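Particle-associated lyase (Acinetobacter bacteriophage AP22, PDB 4Y9V) probably cleaves the capsular polysaccharide of Acinetobacter baumannii as a lyase, working as a trimeric phage tailspike that binds the bacterial capsule. Local coordinates at residues S161-P164 against Y168-K171; R190-Y195 against V340-Y345; R253-F258 against G305-L310. One frame throughout, in Å; residues are numbered along the deposited sequence.

Contact 1: residues S161-P164 against Y168-K171. With 49S (2-acetamido-2-deoxy-beta-D-mannopyranuronic acid), chain B; 49T (2-acetamido-2-deoxy-alpha-D-fucopyranose), chain C.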
loop_
_atom_site.group_PDB
_atom_site.type_symbol
_atom_site.label_atom_id
_atom_site.label_comp_id
_atom_site.label_asym_id
_atom_site.label_seq_id
_atom_site.Cartn_x
_atom_site.Cartn_y
_atom_site.Cartn_z
ATOM N N SER A 161 14.742 17.018 24.758
ATOM C CA SER A 161 13.595 16.427 25.410
ATOM C C SER A 161 12.830 15.442 24.526
ATOM O O SER A 161 12.051 14.650 25.065
ATOM C CB SER A 161 12.671 17.495 26.004
ATOM O OG SER A 161 12.263 18.436 25.001
ATOM N N TYR A 162 13.062 15.468 23.219
ATOM C CA TYR A 162 12.589 14.405 22.343
ATOM C C TYR A 162 13.690 13.350 22.090
ATOM O O TYR A 162 13.442 12.162 22.217
ATOM C CB TYR A 162 12.065 14.950 20.990
ATOM C CG TYR A 162 11.516 13.865 20.097
ATOM C CD1 TYR A 162 10.293 13.294 20.349
ATOM C CD2 TYR A 162 12.236 13.400 19.001
ATOM C CE1 TYR A 162 9.773 12.279 19.526
ATOM C CE2 TYR A 162 11.739 12.404 18.191
ATOM C CZ TYR A 162 10.515 11.840 18.443
ATOM O OH TYR A 162 10.090 10.839 17.610
ATOM N N SER A 163 14.880 13.786 21.697
ATOM C CA SER A 163 15.947 12.868 21.342
ATOM C C SER A 163 17.282 13.381 21.826
ATOM O O SER A 163 17.543 14.578 21.796
ATOM C CB SER A 163 15.988 12.717 19.828
ATOM O OG SER A 163 17.224 12.148 19.392
ATOM N N PRO A 164 18.173 12.445 22.221
ATOM C CA PRO A 164 19.491 12.813 22.703
ATOM C C PRO A 164 20.471 13.195 21.610
ATOM O O PRO A 164 21.610 13.599 21.905
ATOM C CB PRO A 164 19.945 11.545 23.454
ATOM C CG PRO A 164 19.311 10.423 22.608
ATOM C CD PRO A 164 17.927 10.986 22.328
ATOM N N TYR A 168 18.288 20.573 19.780
ATOM C CA TYR A 168 17.026 21.143 19.340
ATOM C C TYR A 168 15.949 20.094 19.023
ATOM O O TYR A 168 14.841 20.469 18.644
ATOM C CB TYR A 168 17.250 22.073 18.157
ATOM C CG TYR A 168 17.899 21.507 16.938
ATOM C CD1 TYR A 168 17.123 21.023 15.867
ATOM C CD2 TYR A 168 19.283 21.482 16.771
ATOM C CE1 TYR A 168 17.704 20.533 14.715
ATOM C CE2 TYR A 168 19.877 21.005 15.600
ATOM C CZ TYR A 168 19.084 20.552 14.574
ATOM O OH TYR A 168 19.646 20.135 13.378
ATOM N N TYR A 169 16.251 18.825 19.262
ATOM C CA TYR A 169 15.224 17.775 19.171
ATOM C C TYR A 169 14.444 17.773 20.491
ATOM O O TYR A 169 14.702 16.984 21.403
ATOM C CB TYR A 169 15.853 16.431 18.902
ATOM C CG TYR A 169 16.475 16.216 17.553
ATOM C CD1 TYR A 169 16.263 17.080 16.463
ATOM C CD2 TYR A 169 17.253 15.081 17.302
ATOM C CE1 TYR A 169 16.813 16.811 15.201
ATOM C CE2 TYR A 169 17.755 14.785 16.072
ATOM C CZ TYR A 169 17.550 15.636 15.003
ATOM O OH TYR A 169 18.024 15.385 13.745
ATOM N N ARG A 170 13.481 18.710 20.567
ATOM C CA ARG A 170 12.646 18.935 21.724
ATOM C C ARG A 170 11.274 18.347 21.469
ATOM O O ARG A 170 10.783 18.282 20.327
ATOM C CB ARG A 170 12.551 20.431 22.066
ATOM C CG ARG A 170 13.920 21.069 22.210
ATOM C CD ARG A 170 13.878 22.409 22.959
ATOM N NE ARG A 170 15.158 23.107 22.842
ATOM C CZ ARG A 170 15.543 23.772 21.777
ATOM N NH1 ARG A 170 14.694 24.005 20.786
ATOM N NH2 ARG A 170 16.791 24.189 21.677
ATOM N N LYS A 171 10.618 17.875 22.538
ATOM C CA LYS A 171 9.324 17.202 22.387
ATOM C C LYS A 171 8.182 18.230 22.312
ATOM O O LYS A 171 8.259 19.333 22.835
ATOM C CB LYS A 171 9.107 16.155 23.467
ATOM C CG LYS A 171 8.982 16.670 24.875
ATOM C CD LYS A 171 8.721 15.540 25.859
ATOM C CE LYS A 171 8.600 16.019 27.291
ATOM N NZ LYS A 171 8.425 14.878 28.207
HETATM C C8 49S B . 16.622 18.437 11.845
HETATM C C7 49S B . 17.084 19.122 10.577
HETATM O O7 49S B . 16.389 19.089 9.538
HETATM N N2 49S B . 18.265 19.756 10.640
HETATM C C2 49S B . 18.886 20.405 9.503
HETATM C C3 49S B . 18.806 21.931 9.586
HETATM O O3 49S B . 17.448 22.369 9.651
HETATM C C1 49S B . 20.345 20.000 9.425
HETATM O O1 49S B . 20.510 18.612 9.398
HETATM O O5 49S B . 21.021 20.441 10.603
HETATM C C5 49S B . 21.079 21.878 10.652
HETATM C C6 49S B . 21.911 22.276 11.853
HETATM O O6A 49S B . 21.721 21.676 12.941
HETATM O O6B 49S B . 22.733 23.210 11.684
HETATM C C4 49S B . 19.667 22.463 10.727
HETATM O O4 49S B . 19.909 23.872 10.636
HETATM C C1 49T C . 18.874 24.756 11.019
HETATM C C2 49T C . 19.443 26.171 10.871
HETATM N N2 49T C . 20.140 26.301 9.583
HETATM C C7 49T C . 19.630 27.018 8.593
HETATM O O7 49T C . 18.536 27.547 8.604
HETATM C C8 49T C . 20.533 27.126 7.361
HETATM O O5 49T C . 18.402 24.524 12.299
HETATM C C5 49T C . 19.346 24.734 13.360
HETATM C C6 49T C . 18.691 24.310 14.660
HETATM C C4 49T C . 19.799 26.191 13.334
HETATM O O4 49T C . 18.666 27.022 13.565
HETATM C C3 49T C . 20.411 26.481 11.991
HETATM O O3 49T C . 20.725 27.898 11.910
HETATM O O HOH W 1 11.388 14.353 27.786
#

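Contact 2: residues R190-Y195 against V340-Y345. With EDO (1,2-ethanediol), chain D.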
loop_
_atom_site.group_PDB
_atom_site.type_symbol
_atom_site.label_atom_id
_atom_site.label_comp_id
_atom_site.label_asym_id
_atom_site.label_seq_id
_atom_site.Cartn_x
_atom_site.Cartn_y
_atom_site.Cartn_z
ATOM N N ARG A 190 -5.073 11.334 20.137
ATOM C CA ARG A 190 -4.427 10.844 21.330
ATOM C C ARG A 190 -3.007 11.392 21.357
ATOM O O ARG A 190 -2.358 11.610 20.317
ATOM C CB ARG A 190 -4.408 9.285 21.409
ATOM C CG ARG A 190 -5.792 8.668 21.327
ATOM C CD ARG A 190 -6.639 8.992 22.578
ATOM N NE ARG A 190 -7.974 8.377 22.499
ATOM C CZ ARG A 190 -9.034 8.914 21.881
ATOM N NH1 ARG A 190 -8.954 10.099 21.314
ATOM N NH2 ARG A 190 -10.164 8.243 21.838
ATOM N N ALA A 191 -2.496 11.635 22.558
ATOM C CA ALA A 191 -1.158 12.212 22.694
ATOM C C ALA A 191 -0.109 11.301 22.057
ATOM O O ALA A 191 -0.121 10.086 22.228
ATOM C CB ALA A 191 -0.840 12.342 24.181
ATOM N N TYR A 192 0.852 11.933 21.379
ATOM C CA TYR A 192 1.947 11.223 20.777
ATOM C C TYR A 192 3.147 11.072 21.690
ATOM O O TYR A 192 4.104 10.349 21.344
ATOM C CB TYR A 192 2.392 11.884 19.441
ATOM C CG TYR A 192 1.379 11.633 18.368
ATOM C CD1 TYR A 192 1.438 10.491 17.598
ATOM C CD2 TYR A 192 0.322 12.474 18.130
ATOM C CE1 TYR A 192 0.523 10.175 16.625
ATOM C CE2 TYR A 192 -0.643 12.174 17.177
ATOM C CZ TYR A 192 -0.528 11.030 16.436
ATOM O OH TYR A 192 -1.525 10.745 15.483
ATOM N N ASP A 193 3.150 11.688 22.851
ATOM C CA ASP A 193 4.274 11.627 23.774
ATOM C C ASP A 193 3.757 11.856 25.190
ATOM O O ASP A 193 2.608 12.200 25.404
ATOM C CB ASP A 193 5.367 12.636 23.359
ATOM C CG ASP A 193 6.792 12.324 23.770
ATOM O OD1 ASP A 193 6.998 11.366 24.559
ATOM O OD2 ASP A 193 7.698 13.064 23.305
ATOM N N ASN A 194 4.670 11.614 26.141
ATOM C CA ASN A 194 4.454 11.931 27.536
ATOM C C ASN A 194 4.913 13.370 27.808
ATOM O O ASN A 194 5.987 13.769 27.341
ATOM C CB ASN A 194 5.313 11.020 28.425
ATOM C CG ASN A 194 4.931 9.577 28.233
ATOM O OD1 ASN A 194 3.792 9.187 28.478
ATOM N ND2 ASN A 194 5.864 8.756 27.767
ATOM N N TYR A 195 4.143 14.099 28.598
ATOM C CA TYR A 195 4.491 15.459 29.017
ATOM C C TYR A 195 4.057 15.618 30.466
ATOM O O TYR A 195 2.912 15.301 30.795
ATOM C CB TYR A 195 3.812 16.544 28.170
ATOM C CG TYR A 195 3.985 16.395 26.683
ATOM C CD1 TYR A 195 5.068 16.908 25.991
ATOM C CD2 TYR A 195 3.042 15.685 25.934
ATOM C CE1 TYR A 195 5.181 16.733 24.621
ATOM C CE2 TYR A 195 3.150 15.515 24.580
ATOM C CZ TYR A 195 4.237 16.053 23.902
ATOM O OH TYR A 195 4.402 15.902 22.550
ATOM N N VAL A 340 11.917 12.698 13.591
ATOM C CA VAL A 340 10.826 12.262 12.749
ATOM C C VAL A 340 10.354 10.873 13.179
ATOM O O VAL A 340 11.150 9.933 13.214
ATOM C CB VAL A 340 11.268 12.183 11.275
ATOM C CG1 VAL A 340 10.113 11.705 10.392
ATOM C CG2 VAL A 340 11.801 13.526 10.804
ATOM N N GLU A 341 9.055 10.746 13.435
ATOM C CA GLU A 341 8.425 9.457 13.736
ATOM C C GLU A 341 7.150 9.345 12.913
ATOM O O GLU A 341 6.660 10.312 12.322
ATOM C CB GLU A 341 8.136 9.308 15.235
ATOM C CG GLU A 341 7.149 10.327 15.781
ATOM C CD GLU A 341 6.739 10.119 17.217
ATOM O OE1 GLU A 341 7.619 9.895 18.071
ATOM O OE2 GLU A 341 5.504 10.248 17.507
ATOM N N ARG A 342 6.531 8.161 12.933
ATOM C CA ARG A 342 5.205 7.988 12.321
ATOM C C ARG A 342 5.211 8.464 10.854
ATOM O O ARG A 342 4.256 9.118 10.420
ATOM C CB ARG A 342 4.095 8.634 13.148
ATOM C CG ARG A 342 4.036 8.224 14.620
ATOM C CD ARG A 342 3.473 6.847 14.865
ATOM N NE ARG A 342 3.215 6.820 16.324
ATOM C CZ ARG A 342 2.127 6.736 17.081
ATOM N NH1 ARG A 342 0.964 6.536 16.489
ATOM N NH2 ARG A 342 2.235 6.779 18.394
ATOM N N THR A 343 6.258 8.123 10.100
ATOM C CA THR A 343 6.444 8.635 8.736
ATOM C C THR A 343 6.806 7.491 7.803
ATOM O O THR A 343 7.548 6.569 8.174
ATOM C CB THR A 343 7.483 9.762 8.766
ATOM O OG1 THR A 343 6.909 10.856 9.490
ATOM C CG2 THR A 343 7.825 10.301 7.397
ATOM N N VAL A 344 6.273 7.547 6.580
ATOM C CA VAL A 344 6.478 6.487 5.589
ATOM C C VAL A 344 6.751 7.110 4.211
ATOM O O VAL A 344 6.107 8.075 3.810
ATOM C CB VAL A 344 5.272 5.543 5.512
ATOM C CG1 VAL A 344 3.965 6.278 5.283
ATOM C CG2 VAL A 344 5.485 4.403 4.465
ATOM N N TYR A 345 7.687 6.477 3.515
ATOM C CA TYR A 345 7.852 6.571 2.063
ATOM C C TYR A 345 7.347 5.259 1.461
ATOM O O TYR A 345 7.837 4.182 1.836
ATOM C CB TYR A 345 9.288 6.798 1.643
ATOM C CG TYR A 345 9.902 8.128 1.998
ATOM C CD1 TYR A 345 9.843 9.207 1.130
ATOM C CD2 TYR A 345 10.564 8.318 3.208
ATOM C CE1 TYR A 345 10.418 10.427 1.455
ATOM C CE2 TYR A 345 11.154 9.521 3.541
ATOM C CZ TYR A 345 11.083 10.591 2.657
ATOM O OH TYR A 345 11.677 11.810 2.901
HETATM C C1 EDO D . 10.151 7.302 17.858
HETATM O O1 EDO D . 11.000 7.055 18.900
HETATM C C2 EDO D . 8.817 6.645 18.007
HETATM O O2 EDO D . 8.066 7.284 19.022
HETATM O O HOH W 2 6.987 9.955 20.890
HETATM O O HOH W 3 4.300 8.532 19.323
#

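Contact 3: residues R253-F258 against G305-L310. With 49S (2-acetamido-2-deoxy-beta-D-mannopyranuronic acid), chain B; 49T (2-acetamido-2-deoxy-alpha-D-fucopyranose), chain C.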
loop_
_atom_site.group_PDB
_atom_site.type_symbol
_atom_site.label_atom_id
_atom_site.label_comp_id
_atom_site.label_asym_id
_atom_site.label_seq_id
_atom_site.Cartn_x
_atom_site.Cartn_y
_atom_site.Cartn_z
ATOM N N ARG A 253 10.392 25.282 1.799
ATOM C CA ARG A 253 10.267 24.792 3.171
ATOM C C ARG A 253 8.831 24.969 3.626
ATOM O O ARG A 253 8.248 26.055 3.497
ATOM C CB ARG A 253 11.211 25.537 4.122
ATOM C CG ARG A 253 11.065 25.124 5.570
ATOM C CD ARG A 253 11.993 25.863 6.508
ATOM N NE ARG A 253 13.383 25.552 6.222
ATOM C CZ ARG A 253 14.403 26.404 6.187
ATOM N NH1 ARG A 253 14.217 27.689 6.423
ATOM N NH2 ARG A 253 15.619 25.955 5.874
ATOM N N LEU A 254 8.264 23.883 4.170
ATOM C CA LEU A 254 6.978 23.902 4.879
ATOM C C LEU A 254 7.354 23.737 6.360
ATOM O O LEU A 254 7.948 22.708 6.692
ATOM C CB LEU A 254 6.036 22.786 4.485
ATOM C CG LEU A 254 5.507 22.715 3.055
ATOM C CD1 LEU A 254 5.165 24.089 2.510
ATOM C CD2 LEU A 254 6.494 22.080 2.101
ATOM N N ARG A 255 7.046 24.741 7.183
ATOM C CA ARG A 255 7.518 24.787 8.558
ATOM C C ARG A 255 6.342 24.921 9.509
ATOM O O ARG A 255 5.496 25.791 9.338
ATOM C CB ARG A 255 8.480 25.966 8.731
ATOM C CG ARG A 255 9.082 26.105 10.126
ATOM C CD ARG A 255 10.225 27.083 10.103
ATOM N NE ARG A 255 10.935 27.228 11.366
ATOM C CZ ARG A 255 10.943 28.314 12.135
ATOM N NH1 ARG A 255 10.109 29.297 11.956
ATOM N NH2 ARG A 255 11.817 28.356 13.134
ATOM N N ARG A 256 6.290 24.072 10.530
ATOM C CA ARG A 256 5.240 24.188 11.539
ATOM C C ARG A 256 3.853 24.233 10.872
ATOM O O ARG A 256 2.984 24.998 11.259
ATOM C CB ARG A 256 5.458 25.364 12.489
ATOM C CG ARG A 256 6.767 25.231 13.294
ATOM C CD ARG A 256 7.003 26.379 14.273
ATOM N NE ARG A 256 7.051 27.664 13.571
ATOM C CZ ARG A 256 7.375 28.791 14.148
ATOM N NH1 ARG A 256 7.767 28.859 15.401
ATOM N NH2 ARG A 256 7.318 29.911 13.435
ATOM N N CYS A 257 3.663 23.354 9.887
ATOM C CA CYS A 257 2.400 23.232 9.185
ATOM C C CYS A 257 1.690 21.933 9.628
ATOM O O CYS A 257 2.318 20.981 10.082
ATOM C CB CYS A 257 2.562 23.296 7.676
ATOM S SG CYS A 257 3.038 24.940 7.061
ATOM N N PHE A 258 0.366 21.954 9.470
ATOM C CA PHE A 258 -0.503 20.963 10.111
ATOM C C PHE A 258 -1.608 20.596 9.132
ATOM O O PHE A 258 -2.435 21.453 8.786
ATOM C CB PHE A 258 -1.063 21.602 11.383
ATOM C CG PHE A 258 -1.863 20.767 12.358
ATOM C CD1 PHE A 258 -1.793 19.385 12.442
ATOM C CD2 PHE A 258 -2.662 21.411 13.294
ATOM C CE1 PHE A 258 -2.487 18.708 13.414
ATOM C CE2 PHE A 258 -3.330 20.746 14.291
ATOM C CZ PHE A 258 -3.242 19.375 14.350
ATOM N N GLY A 305 12.621 17.043 8.893
ATOM C CA GLY A 305 13.370 17.383 10.089
ATOM C C GLY A 305 12.893 18.729 10.626
ATOM O O GLY A 305 11.783 18.832 11.110
ATOM N N GLY A 306 13.754 19.746 10.525
ATOM C CA GLY A 306 13.414 21.093 10.934
ATOM C C GLY A 306 14.478 21.744 11.799
ATOM O O GLY A 306 15.669 21.479 11.599
ATOM N N ASP A 307 14.029 22.630 12.649
ATOM C CA ASP A 307 14.950 23.488 13.413
ATOM C C ASP A 307 14.519 23.517 14.874
ATOM O O ASP A 307 13.913 22.590 15.377
ATOM C CB ASP A 307 15.216 24.808 12.703
ATOM C CG ASP A 307 14.033 25.746 12.681
ATOM O OD1 ASP A 307 13.091 25.475 11.912
ATOM O OD2 ASP A 307 14.009 26.732 13.441
ATOM N N GLY A 308 14.889 24.594 15.588
ATOM C CA GLY A 308 14.852 24.613 17.025
ATOM C C GLY A 308 14.215 25.827 17.660
ATOM O O GLY A 308 14.427 26.047 18.855
ATOM N N ASP A 309 13.439 26.606 16.932
ATOM C CA ASP A 309 12.719 27.684 17.554
ATOM C C ASP A 309 11.523 27.150 18.360
ATOM O O ASP A 309 11.074 26.022 18.178
ATOM C CB ASP A 309 12.256 28.686 16.499
ATOM C CG ASP A 309 13.356 29.506 15.873
ATOM O OD1 ASP A 309 14.544 29.349 16.257
ATOM O OD2 ASP A 309 13.020 30.300 14.949
ATOM N N LEU A 310 10.988 28.017 19.215
ATOM C CA LEU A 310 9.771 27.732 19.953
ATOM C C LEU A 310 8.693 27.214 18.996
ATOM O O LEU A 310 8.393 27.852 17.994
ATOM C CB LEU A 310 9.334 29.027 20.645
ATOM C CG LEU A 310 8.131 28.912 21.565
ATOM C CD1 LEU A 310 8.499 28.073 22.773
ATOM C CD2 LEU A 310 7.677 30.281 22.034
HETATM C C8 49S B . 16.622 18.437 11.845
HETATM C C7 49S B . 17.084 19.122 10.577
HETATM O O7 49S B . 16.389 19.089 9.538
HETATM N N2 49S B . 18.265 19.756 10.640
HETATM C C2 49S B . 18.886 20.405 9.503
HETATM C C3 49S B . 18.806 21.931 9.586
HETATM O O3 49S B . 17.448 22.369 9.651
HETATM C C1 49S B . 20.345 20.000 9.425
HETATM O O1 49S B . 20.510 18.612 9.398
HETATM O O5 49S B . 21.021 20.441 10.603
HETATM C C5 49S B . 21.079 21.878 10.652
HETATM C C6 49S B . 21.911 22.276 11.853
HETATM O O6A 49S B . 21.721 21.676 12.941
HETATM O O6B 49S B . 22.733 23.210 11.684
HETATM C C4 49S B . 19.667 22.463 10.727
HETATM O O4 49S B . 19.909 23.872 10.636
HETATM C C1 49T C . 18.874 24.756 11.019
HETATM C C2 49T C . 19.443 26.171 10.871
HETATM N N2 49T C . 20.140 26.301 9.583
HETATM C C7 49T C . 19.630 27.018 8.593
HETATM O O7 49T C . 18.536 27.547 8.604
HETATM C C8 49T C . 20.533 27.126 7.361
HETATM O O5 49T C . 18.402 24.524 12.299
HETATM C C5 49T C . 19.346 24.734 13.360
HETATM C C6 49T C . 18.691 24.310 14.660
HETATM C C4 49T C . 19.799 26.191 13.334
HETATM O O4 49T C . 18.666 27.022 13.565
HETATM C C3 49T C . 20.411 26.481 11.991
HETATM O O3 49T C . 20.725 27.898 11.910
HETATM O O HOH W 4 10.665 31.230 14.286
HETATM O O HOH W 5 9.749 31.148 15.710
#

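Contact 1: residues S161-P164 against Y168-K171
S161 turns OG to lie between its own backbone N and carbonyl carbon (chi1 56°), which sets the hydroxyl before the amide of K171: K171 N donates to S161 OG over 3.0 Å, nearly straight at 164°. D158 O also partners that hydroxyl. Y169 O serves as a double acceptor, taking Y162 N at 2.9 Å and S163 N at 3.2 Å, both from one face of the carbonyl plane. Y169 also centres an inverse gamma turn, with a weak bond from R170 N to Y168 O. CB and OG of S163 rest against CD2 of the Y169 ring, OG at the ring edge. At the opposite edge C8 of the 49S acetamide lies in plane, 3.7 Å from Y169 CE1, while Y169 OH is hydrogen-bonded to E380. Y168, part of the glycan pocket, places its ring under the methyl C6 of 49T, 3.4 Å above the ring centre in a CH-pi contact; Y168 OH donates to 49S O6A at 2.6 Å, accepts nearly straight from 49S N2 and is also hydrogen-bonded to R166 of the pocket. The loop holding both segments links strands 151-156 and 172-181 of the Ig-like region, and K171 joins the first by backbone bonding with C156.

Contact 2: residues R190-Y195 against V340-Y345
The CA atoms of Y192 and R342 stay 9.6 Å apart, 190-195 running as loop and 340-345 turning a corner at R342 between a weakly bonded strand and the strand 343-346. The Y192 ring reaches the R342 guanidinium through its CD1-CE1 side: Y192 CE1 lies over one guanidinium face, offset toward the rim and 3.7 Å from R342 NH1, with the planes 63° apart, so this is no flat stack. In the conformer described, R342 bends at chi2 (-75°), which brings its guanidinium to the ring. E341, extended beyond CG, brings OE2 to 4.0 Å from Y192 CB. Of two waters, one links Y192 O with E341 OE1; the other is hydrogen-bonded to Y192 O at 2.7 Å and E341 OE2 at 2.8 Å and accepts from R342 NH2 at 2.9 Å. An ethanediol, probably from the crystallisation liquor, gives its O2 hydroxyl to E341 OE1. Outside, R316 forms a salt bridge with E341 OE2 and D366 of the second subunit one with R342 NH1; Y162 is hydrogen-bonded to E341 OE1 and N317 to Y192 OH. Water and outside partners thus tie the buried carboxylate and guanidinium, probably keeping both charged, and couple Ig-like loop, beta-helix and subunit interface.

Contact 3: residues R253-F258 against G305-L310
The guanidinium of R255 is met at its edge by two carboxylates, D307 and D309, with a water in the same plane; one of its own nitrogens, NH1, lies 3.2 Å above the plane of the R256 guanidinium, toward the rim of that group. This salt-bridge network joins the end of strand 250-255 to the loop after strand 302-305, both in the pectin lyase-like part of the chain, a parallel beta-helix. R255 holds D307 side-on: NE donates to OD1 at 2.8 Å and NH2 to OD2 at 2.7 Å, each on the syn lone pair, with the two planes only 16° apart. R255 CG, anti to the backbone N, starts an extended chain that carries the group to the loop. The same NH2 reaches D309 OD2 at 2.9 Å, but from above that carboxylate, whose plane is turned 79° to the guanidinium. R256 NH1 makes a weak bond to L310 O. From outside, D232 forms salt bridges with R255 NH1 and R256 NE, so that three carboxylates surround the neighbouring guanidinium groups. With its carboxylate held, D307 presents CB to the ring oxygen of 49T, while the backbone of G306 binds the neighbouring sugar, 49S. G306 N donates to 49S O7 at 2.9 Å and almost straight, 175°, and G306 O accepts from 49S O3 at 2.8 Å.

Along the chain contact 1 closes before contact 2 opens, and contact 3 is nested inside the loop that contact 2 closes. Their centres lie 13 to 15 Å apart. Contact 1 and the 190-195 half of contact 2 belong to the Ig-like region; contact 3 and 340-345 belong to the pectin lyase-like beta-helix. Contact 1 touches both others: K171 NZ is 2.8 Å from N194 O, while R170 NH1 is 2.8 Å from G308 O. Contacts 1 and 3 both meet the sugars 49S and 49T, so the glycan pocket is built where the Ig-like loop lies against the beta-helix, with contact 2 joining the same two regions nearer the centre of the chain.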